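Local coordinates for protein parahox neighbor (Phaeodactylum tricornutum CCAP 1055/1, PDB 5Z5M) that probably converts 5-hydroxyisourate to (S)-allantoin in urate degradation, combining hydroxyisourate hydrolase and OHCU decarboxylase activities in one chain, at residues 238-250 with 267-280. Residues are numbered along the deposited sequence; the frame is centred on the assembly and turned at random.
Sequences FTVGQYEWTFFCG and DTIPLRFGIDNPDD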
ATOM      1  N   PHE A 238      14.882  24.123  -1.669  1.00 13.51           N
ATOM      2  CA  PHE A 238      13.556  23.508  -1.628  1.00 13.89           C
ATOM      3  C   PHE A 238      12.595  24.376  -2.429  1.00 21.08           C
ATOM      4  O   PHE A 238      11.875  25.203  -1.866  1.00 17.54           O
ATOM      5  CB  PHE A 238      13.067  23.334  -0.185  1.00 17.36           C
ATOM      6  CG  PHE A 238      11.736  22.622  -0.066  1.00 13.00           C
ATOM      7  CD1 PHE A 238      11.642  21.256  -0.270  1.00 22.13           C
ATOM      8  CD2 PHE A 238      10.583  23.323   0.263  1.00 14.65           C
ATOM      9  CE1 PHE A 238      10.422  20.597  -0.155  1.00 17.94           C
ATOM     10  CE2 PHE A 238       9.363  22.672   0.376  1.00 17.03           C
ATOM     11  CZ  PHE A 238       9.286  21.307   0.172  1.00 13.39           C
ATOM     12  N   THR A 239      12.595  24.190  -3.747  1.00 16.46           N
ATOM     13  CA  THR A 239      11.851  25.063  -4.646  1.00 13.81           C
ATOM     14  C   THR A 239      10.754  24.312  -5.397  1.00 18.72           C
ATOM     15  O   THR A 239      10.869  23.112  -5.633  1.00 11.87           O
ATOM     16  CB  THR A 239      12.788  25.727  -5.674  1.00 14.18           C
ATOM     17  OG1 THR A 239      13.485  24.712  -6.411  1.00 18.94           O
ATOM     18  CG2 THR A 239      13.802  26.612  -4.973  1.00 19.19           C
ATOM     19  N   VAL A 240       9.693  25.030  -5.762  1.00 11.82           N
ATOM     20  CA  VAL A 240       8.601  24.462  -6.548  1.00 11.88           C
ATOM     21  C   VAL A 240       9.136  23.846  -7.841  1.00 12.01           C
ATOM     22  O   VAL A 240       9.959  24.448  -8.533  1.00 10.68           O
ATOM     23  CB  VAL A 240       7.533  25.533  -6.874  1.00 14.46           C
ATOM     24  CG1 VAL A 240       6.509  25.002  -7.877  1.00 19.21           C
ATOM     25  CG2 VAL A 240       6.847  25.997  -5.597  1.00 14.60           C
ATOM     26  N   GLY A 241       8.688  22.631  -8.147  1.00 11.44           N
ATOM     27  CA  GLY A 241       9.102  21.955  -9.361  1.00 17.41           C
ATOM     28  C   GLY A 241       8.903  20.455  -9.306  1.00 11.97           C
ATOM     29  O   GLY A 241       8.291  19.934  -8.374  1.00  8.85           O
ATOM     30  N   GLN A 242       9.413  19.756 -10.315  1.00  7.62           N
ATOM     31  CA  GLN A 242       9.306  18.311 -10.357  1.00  8.63           C
ATOM     32  C   GLN A 242      10.640  17.674  -9.996  1.00  9.96           C
ATOM     33  O   GLN A 242      11.692  18.115 -10.457  1.00 11.61           O
ATOM     34  CB  GLN A 242       8.851  17.843 -11.741  1.00 14.12           C
ATOM     35  CG  GLN A 242       8.522  16.376 -11.805  1.00 19.88           C
ATOM     36  CD  GLN A 242       8.064  15.942 -13.186  1.00 25.17           C
ATOM     37  OE1 GLN A 242       8.657  16.319 -14.200  1.00 24.45           O
ATOM     38  NE2 GLN A 242       6.995  15.154 -13.232  1.00 23.09           N
ATOM     39  N   TYR A 243      10.589  16.635  -9.171  1.00  5.79           N
ATOM     40  CA  TYR A 243      11.794  15.941  -8.707  1.00  7.98           C
ATOM     41  C   TYR A 243      11.722  14.434  -8.953  1.00  9.77           C
ATOM     42  O   TYR A 243      10.654  13.893  -9.242  1.00  7.72           O
ATOM     43  CB  TYR A 243      12.016  16.209  -7.212  1.00 10.34           C
ATOM     44  CG  TYR A 243      12.299  17.659  -6.869  1.00 15.59           C
ATOM     45  CD1 TYR A 243      11.273  18.598  -6.827  1.00  8.38           C
ATOM     46  CD2 TYR A 243      13.589  18.085  -6.566  1.00  8.91           C
ATOM     47  CE1 TYR A 243      11.525  19.926  -6.519  1.00 13.24           C
ATOM     48  CE2 TYR A 243      13.852  19.416  -6.255  1.00 13.73           C
ATOM     49  CZ  TYR A 243      12.816  20.329  -6.226  1.00 10.88           C
ATOM     50  OH  TYR A 243      13.061  21.651  -5.916  1.00 13.24           O
ATOM     51  N   GLU A 244      12.859  13.756  -8.817  1.00  7.72           N
ATOM     52  CA  GLU A 244      12.882  12.301  -8.873  1.00 11.09           C
ATOM     53  C   GLU A 244      13.913  11.718  -7.908  1.00  9.51           C
ATOM     54  O   GLU A 244      15.099  12.041  -7.991  1.00  9.35           O
ATOM     55  CB  GLU A 244      13.171  11.829 -10.303  1.00 15.10           C
ATOM     56  CG  GLU A 244      13.111  10.331 -10.486  1.00 16.87           C
ATOM     57  CD  GLU A 244      13.221   9.916 -11.948  1.00 39.24           C
ATOM     58  OE1 GLU A 244      14.179   9.187 -12.287  1.00 45.72           O
ATOM     59  OE2 GLU A 244      12.343  10.309 -12.749  1.00 22.25           O
ATOM     60  N   TRP A 245      13.450  10.889  -6.969  1.00  7.22           N
ATOM     61  CA  TRP A 245      14.351  10.055  -6.184  1.00  5.86           C
ATOM     62  C   TRP A 245      14.834   8.909  -7.056  1.00 10.82           C
ATOM     63  O   TRP A 245      14.138   8.481  -7.977  1.00 12.01           O
ATOM     64  CB  TRP A 245      13.684   9.428  -4.953  1.00  9.59           C
ATOM     65  CG  TRP A 245      13.135  10.310  -3.855  1.00 13.48           C
ATOM     66  CD1 TRP A 245      11.818  10.458  -3.524  1.00 13.90           C
ATOM     67  CD2 TRP A 245      13.878  11.073  -2.887  1.00  9.07           C
ATOM     68  NE1 TRP A 245      11.691  11.291  -2.440  1.00 13.37           N
ATOM     69  CE2 TRP A 245      12.938  11.688  -2.033  1.00 13.36           C
ATOM     70  CE3 TRP A 245      15.239  11.323  -2.682  1.00  7.30           C
ATOM     71  CZ2 TRP A 245      13.313  12.533  -0.989  1.00 10.93           C
ATOM     72  CZ3 TRP A 245      15.611  12.164  -1.635  1.00  7.60           C
ATOM     73  CH2 TRP A 245      14.649  12.756  -0.807  1.00 10.29           C
ATOM     74  N   THR A 246      16.009   8.393  -6.733  1.00  5.88           N
ATOM     75  CA  THR A 246      16.445   7.101  -7.238  1.00  8.91           C
ATOM     76  C   THR A 246      16.829   6.257  -6.033  1.00  9.03           C
ATOM     77  O   THR A 246      17.788   6.575  -5.336  1.00  9.07           O
ATOM     78  CB  THR A 246      17.640   7.218  -8.215  1.00 17.68           C
ATOM     79  OG1 THR A 246      17.270   8.028  -9.338  1.00 14.84           O
ATOM     80  CG2 THR A 246      18.052   5.841  -8.712  1.00 15.40           C
ATOM     81  N   PHE A 247      16.048   5.217  -5.756  1.00  6.73           N
ATOM     82  CA  PHE A 247      16.339   4.320  -4.645  1.00  5.96           C
ATOM     83  C   PHE A 247      17.082   3.089  -5.146  1.00  9.04           C
ATOM     84  O   PHE A 247      16.577   2.363  -6.005  1.00 11.17           O
ATOM     85  CB  PHE A 247      15.056   3.890  -3.932  1.00  4.77           C
ATOM     86  CG  PHE A 247      14.298   5.025  -3.306  1.00  8.07           C
ATOM     87  CD1 PHE A 247      14.606   5.459  -2.027  1.00  9.44           C
ATOM     88  CD2 PHE A 247      13.266   5.643  -3.990  1.00  6.86           C
ATOM     89  CE1 PHE A 247      13.900   6.501  -1.438  1.00  6.36           C
ATOM     90  CE2 PHE A 247      12.556   6.678  -3.414  1.00  7.13           C
ATOM     91  CZ  PHE A 247      12.876   7.114  -2.131  1.00 11.48           C
ATOM     92  N   PHE A 248      18.275   2.846  -4.618  1.00 10.05           N
ATOM     93  CA  PHE A 248      19.048   1.686  -5.059  1.00  7.07           C
ATOM     94  C   PHE A 248      18.747   0.488  -4.168  1.00 12.62           C
ATOM     95  O   PHE A 248      19.565   0.087  -3.344  1.00 15.08           O
ATOM     96  CB  PHE A 248      20.546   2.014  -5.073  1.00  9.08           C
ATOM     97  CG  PHE A 248      20.923   3.028  -6.117  1.00 15.66           C
ATOM     98  CD1 PHE A 248      20.903   4.381  -5.828  1.00 11.79           C
ATOM     99  CD2 PHE A 248      21.255   2.626  -7.402  1.00 20.85           C
ATOM    100  CE1 PHE A 248      21.235   5.319  -6.792  1.00 17.79           C
ATOM    101  CE2 PHE A 248      21.581   3.553  -8.370  1.00 18.69           C
ATOM    102  CZ  PHE A 248      21.570   4.902  -8.067  1.00 17.30           C
ATOM    103  N   CYS A 249      17.559  -0.085  -4.351  1.00  9.77           N
ATOM    104  CA  CYS A 249      17.061  -1.126  -3.460  1.00  9.61           C
ATOM    105  C   CYS A 249      17.728  -2.472  -3.683  1.00 12.29           C
ATOM    106  O   CYS A 249      17.795  -3.288  -2.767  1.00 15.19           O
ATOM    107  CB  CYS A 249      15.552  -1.280  -3.613  1.00 19.17           C
ATOM    108  SG  CYS A 249      14.657   0.179  -3.105  1.00 23.14           S
ATOM    109  N   GLY A 250      18.195  -2.705  -4.906  1.00 16.66           N
ATOM    110  CA  GLY A 250      18.885  -3.940  -5.232  1.00 12.64           C
ATOM    111  C   GLY A 250      20.101  -4.168  -4.356  1.00 11.44           C
ATOM    112  O   GLY A 250      20.311  -5.272  -3.849  1.00 15.50           O
ATOM    113  N   ASP A 267      14.948  -3.477  -8.405  1.00 14.22           N
ATOM    114  CA  ASP A 267      16.278  -3.157  -7.899  1.00 23.65           C
ATOM    115  C   ASP A 267      16.412  -1.645  -7.760  1.00 20.14           C
ATOM    116  O   ASP A 267      16.380  -1.118  -6.651  1.00 29.00           O
ATOM    117  CB  ASP A 267      17.388  -3.745  -8.787  1.00 22.97           C
ATOM    118  CG  ASP A 267      17.167  -3.501 -10.268  1.00 32.27           C
ATOM    119  OD1 ASP A 267      16.565  -2.469 -10.630  1.00 45.56           O
ATOM    120  OD2 ASP A 267      17.614  -4.344 -11.077  1.00 50.18           O
ATOM    121  N   THR A 268      16.520  -0.941  -8.879  1.00 16.34           N
ATOM    122  CA  THR A 268      16.573   0.514  -8.845  1.00 11.96           C
ATOM    123  C   THR A 268      15.175   1.110  -9.043  1.00 13.56           C
ATOM    124  O   THR A 268      14.528   0.859 -10.052  1.00 19.65           O
ATOM    125  CB  THR A 268      17.529   1.051  -9.921  1.00 29.62           C
ATOM    126  OG1 THR A 268      18.830   0.474  -9.734  1.00 34.02           O
ATOM    127  CG2 THR A 268      17.631   2.553  -9.833  1.00 28.53           C
ATOM    128  N   ILE A 269      14.714   1.899  -8.076  1.00 12.00           N
ATOM    129  CA  ILE A 269      13.355   2.441  -8.119  1.00  8.84           C
ATOM    130  C   ILE A 269      13.345   3.955  -8.277  1.00 11.27           C
ATOM    131  O   ILE A 269      13.836   4.680  -7.400  1.00 10.88           O
ATOM    132  CB  ILE A 269      12.557   2.085  -6.847  1.00 10.84           C
ATOM    133  CG1 ILE A 269      12.444   0.570  -6.682  1.00 17.51           C
ATOM    134  CG2 ILE A 269      11.166   2.747  -6.870  1.00 13.86           C
ATOM    135  CD1 ILE A 269      11.643   0.157  -5.456  1.00 19.28           C
ATOM    136  N   PRO A 270      12.799   4.443  -9.401  1.00 11.88           N
ATOM    137  CA  PRO A 270      12.578   5.883  -9.550  1.00 14.12           C
ATOM    138  C   PRO A 270      11.277   6.304  -8.864  1.00 16.96           C
ATOM    139  O   PRO A 270      10.294   5.558  -8.899  1.00 11.83           O
ATOM    140  CB  PRO A 270      12.489   6.063 -11.065  1.00 20.37           C
ATOM    141  CG  PRO A 270      11.873   4.785 -11.532  1.00 14.77           C
ATOM    142  CD  PRO A 270      12.431   3.701 -10.625  1.00  9.08           C
ATOM    143  N   LEU A 271      11.286   7.468  -8.228  1.00 12.18           N
ATOM    144  CA  LEU A 271      10.088   8.012  -7.592  1.00 12.50           C
ATOM    145  C   LEU A 271       9.949   9.467  -7.996  1.00  9.05           C
ATOM    146  O   LEU A 271      10.621  10.339  -7.443  1.00 10.65           O
ATOM    147  CB  LEU A 271      10.159   7.880  -6.065  1.00 16.48           C
ATOM    148  CG  LEU A 271       8.859   7.569  -5.313  1.00 16.80           C
ATOM    149  CD1 LEU A 271       8.310   6.235  -5.773  1.00 33.67           C
ATOM    150  CD2 LEU A 271       9.075   7.558  -3.796  1.00 10.02           C
ATOM    151  N   ARG A 272       9.079   9.713  -8.969  1.00  7.75           N
ATOM    152  CA  ARG A 272       8.879  11.038  -9.545  1.00  5.41           C
ATOM    153  C   ARG A 272       7.746  11.767  -8.816  1.00 13.60           C
ATOM    154  O   ARG A 272       6.670  11.196  -8.618  1.00  6.17           O
ATOM    155  CB  ARG A 272       8.572  10.909 -11.041  1.00 14.71           C
ATOM    156  CG  ARG A 272       8.528  12.207 -11.824  1.00 12.11           C
ATOM    157  CD  ARG A 272       8.408  11.901 -13.317  1.00 16.78           C
ATOM    158  NE  ARG A 272       9.484  11.022 -13.770  1.00 20.15           N
ATOM    159  CZ  ARG A 272       9.499  10.390 -14.940  1.00 23.11           C
ATOM    160  NH1 ARG A 272       8.497  10.538 -15.789  1.00 20.58           N
ATOM    161  NH2 ARG A 272      10.520   9.606 -15.265  1.00 21.06           N
ATOM    162  N   PHE A 273       7.993  13.011  -8.410  1.00  8.47           N
ATOM    163  CA  PHE A 273       7.010  13.774  -7.638  1.00 11.35           C
ATOM    164  C   PHE A 273       7.173  15.292  -7.758  1.00  7.56           C
ATOM    165  O   PHE A 273       8.244  15.802  -8.105  1.00  9.62           O
ATOM    166  CB  PHE A 273       7.070  13.367  -6.161  1.00  8.87           C
ATOM    167  CG  PHE A 273       8.326  13.812  -5.458  1.00  7.94           C
ATOM    168  CD1 PHE A 273       9.497  13.084  -5.577  1.00  6.06           C
ATOM    169  CD2 PHE A 273       8.330  14.958  -4.682  1.00  7.84           C
ATOM    170  CE1 PHE A 273      10.653  13.485  -4.928  1.00 12.21           C
ATOM    171  CE2 PHE A 273       9.483  15.368  -4.032  1.00 14.53           C
ATOM    172  CZ  PHE A 273      10.644  14.632  -4.153  1.00 10.97           C
ATOM    173  N   GLY A 274       6.098  16.013  -7.453  1.00  7.66           N
ATOM    174  CA  GLY A 274       6.107  17.458  -7.544  1.00  8.27           C
ATOM    175  C   GLY A 274       6.040  18.113  -6.181  1.00 15.73           C
ATOM    176  O   GLY A 274       5.395  17.592  -5.267  1.00  8.53           O
ATOM    177  N   ILE A 275       6.724  19.249  -6.053  1.00  8.13           N
ATOM    178  CA  ILE A 275       6.634  20.099  -4.869  1.00  7.58           C
ATOM    179  C   ILE A 275       5.908  21.395  -5.237  1.00  7.00           C
ATOM    180  O   ILE A 275       6.312  22.102  -6.153  1.00  9.68           O
ATOM    181  CB  ILE A 275       8.019  20.416  -4.286  1.00 10.51           C
ATOM    182  CG1 ILE A 275       8.634  19.142  -3.689  1.00 11.72           C
ATOM    183  CG2 ILE A 275       7.916  21.522  -3.215  1.00  6.68           C
ATOM    184  CD1 ILE A 275      10.108  19.263  -3.391  1.00 19.12           C
ATOM    185  N   ASP A 276       4.832  21.700  -4.525  1.00  6.75           N
ATOM    186  CA  ASP A 276       3.970  22.816  -4.906  1.00  8.81           C
ATOM    187  C   ASP A 276       4.072  24.027  -3.968  1.00  9.05           C
ATOM    188  O   ASP A 276       3.675  25.126  -4.338  1.00 11.10           O
ATOM    189  CB  ASP A 276       2.518  22.344  -4.971  1.00  8.02           C
ATOM    190  CG  ASP A 276       1.573  23.421  -5.481  1.00 20.67           C
ATOM    191  OD1 ASP A 276       1.720  23.844  -6.649  1.00 18.54           O
ATOM    192  OD2 ASP A 276       0.689  23.854  -4.709  1.00 20.51           O
ATOM    193  N   ASN A 277       4.601  23.834  -2.765  1.00  7.14           N
ATOM    194  CA  ASN A 277       4.600  24.905  -1.763  1.00  8.93           C
ATOM    195  C   ASN A 277       5.906  24.946  -0.966  1.00 10.76           C
ATOM    196  O   ASN A 277       6.174  24.061  -0.159  1.00 11.37           O
ATOM    197  CB  ASN A 277       3.396  24.742  -0.819  1.00 12.13           C
ATOM    198  CG  ASN A 277       3.267  25.885   0.192  1.00 11.65           C
ATOM    199  OD1 ASN A 277       4.201  26.645   0.415  1.00 16.35           O
ATOM    200  ND2 ASN A 277       2.092  26.003   0.804  1.00 10.96           N
ATOM    201  N   PRO A 278       6.704  26.004  -1.170  1.00 11.36           N
ATOM    202  CA  PRO A 278       8.032  26.125  -0.559  1.00 18.62           C
ATOM    203  C   PRO A 278       8.009  26.341   0.959  1.00  9.77           C
ATOM    204  O   PRO A 278       9.068  26.254   1.580  1.00  8.05           O
ATOM    205  CB  PRO A 278       8.634  27.339  -1.274  1.00 17.82           C
ATOM    206  CG  PRO A 278       7.467  28.135  -1.742  1.00 15.65           C
ATOM    207  CD  PRO A 278       6.372  27.155  -2.028  1.00 14.98           C
ATOM    208  N   ASP A 279       6.835  26.629   1.524  1.00 11.02           N
ATOM    209  CA  ASP A 279       6.655  26.751   2.973  1.00 13.64           C
ATOM    210  C   ASP A 279       6.536  25.407   3.686  1.00 13.68           C
ATOM    211  O   ASP A 279       6.809  25.307   4.886  1.00 17.00           O
ATOM    212  CB  ASP A 279       5.396  27.565   3.300  1.00 11.58           C
ATOM    213  CG  ASP A 279       5.546  29.043   3.002  1.00 18.40           C
ATOM    214  OD1 ASP A 279       6.668  29.583   3.144  1.00 16.55           O
ATOM    215  OD2 ASP A 279       4.521  29.671   2.654  1.00 21.40           O
ATOM    216  N   ASP A 280       6.104  24.383   2.953  1.00 13.69           N
ATOM    217  CA  ASP A 280       5.684  23.122   3.568  1.00  8.82           C
ATOM    218  C   ASP A 280       6.810  22.140   3.848  1.00 12.85           C
ATOM    219  O   ASP A 280       7.849  22.157   3.190  1.00 10.80           O
ATOM    220  CB  ASP A 280       4.648  22.418   2.686  1.00 16.28           C
ATOM    221  CG  ASP A 280       3.275  23.050   2.772  1.00 30.13           C
ATOM    222  OD1 ASP A 280       3.056  23.888   3.672  1.00 22.80           O
ATOM    223  OD2 ASP A 280       2.411  22.699   1.941  1.00 33.32           O
TER
HETATM  224  O   HOH W   1      11.665  26.491   0.759  1.00 14.81           O
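Arg-272 grips Glu-244 side-on, NE at 3.1 Å and NH2 at 3.2 Å both reaching the single oxygen OE2, in a salt bridge whose carboxylate and guanidinium planes lie 14° apart. A bend at chi3 (-55°) brings the guanidinium edge round to that oxygen, while the amide NE2 of Gln-242 rests against Arg-272 CD. With an alanine here, the Glu-244 carboxylate would probably lose this charge partner and the Gln-242 amide the CG and CD methylenes it leans on. Beneath these side chains, antiparallel strands 241-248 and 268-275 pair regularly, with reciprocal backbone bonds at Gly-241/Ile-275, Tyr-243/Phe-273, Trp-245/Leu-271 and Phe-247/Ile-269.

The opposite face, with Tyr-243, Trp-245, Phe-247, Leu-271, Phe-273 and Ile-275, is the buried one, and Phe-238 joins it from the preceding loop. Tyr-243 CB sits over one face of the Phe-273 ring, a CH-pi contact 4.0 Å from the centroid, while Phe-273 CE1 lies over a face of the Trp-245 indole, 3.5 Å from NE1. Ile-275 CD1 bridges Tyr-243 CE1 and Phe-238 CE1, at 3.5 Å from each, and Leu-271 CD2 meets Phe-247 CE2.

Within the transthyretin-like domain, strand 200-207 flanks 241-248 on its other side. Strands 182-189 and 281-289 of the second sheet pack against Trp-245 and Phe-247, and backbone bonds from Gly-274 reach the second subunit, consistent with the sheet being continued across the interface, as in transthyretin-like dimers.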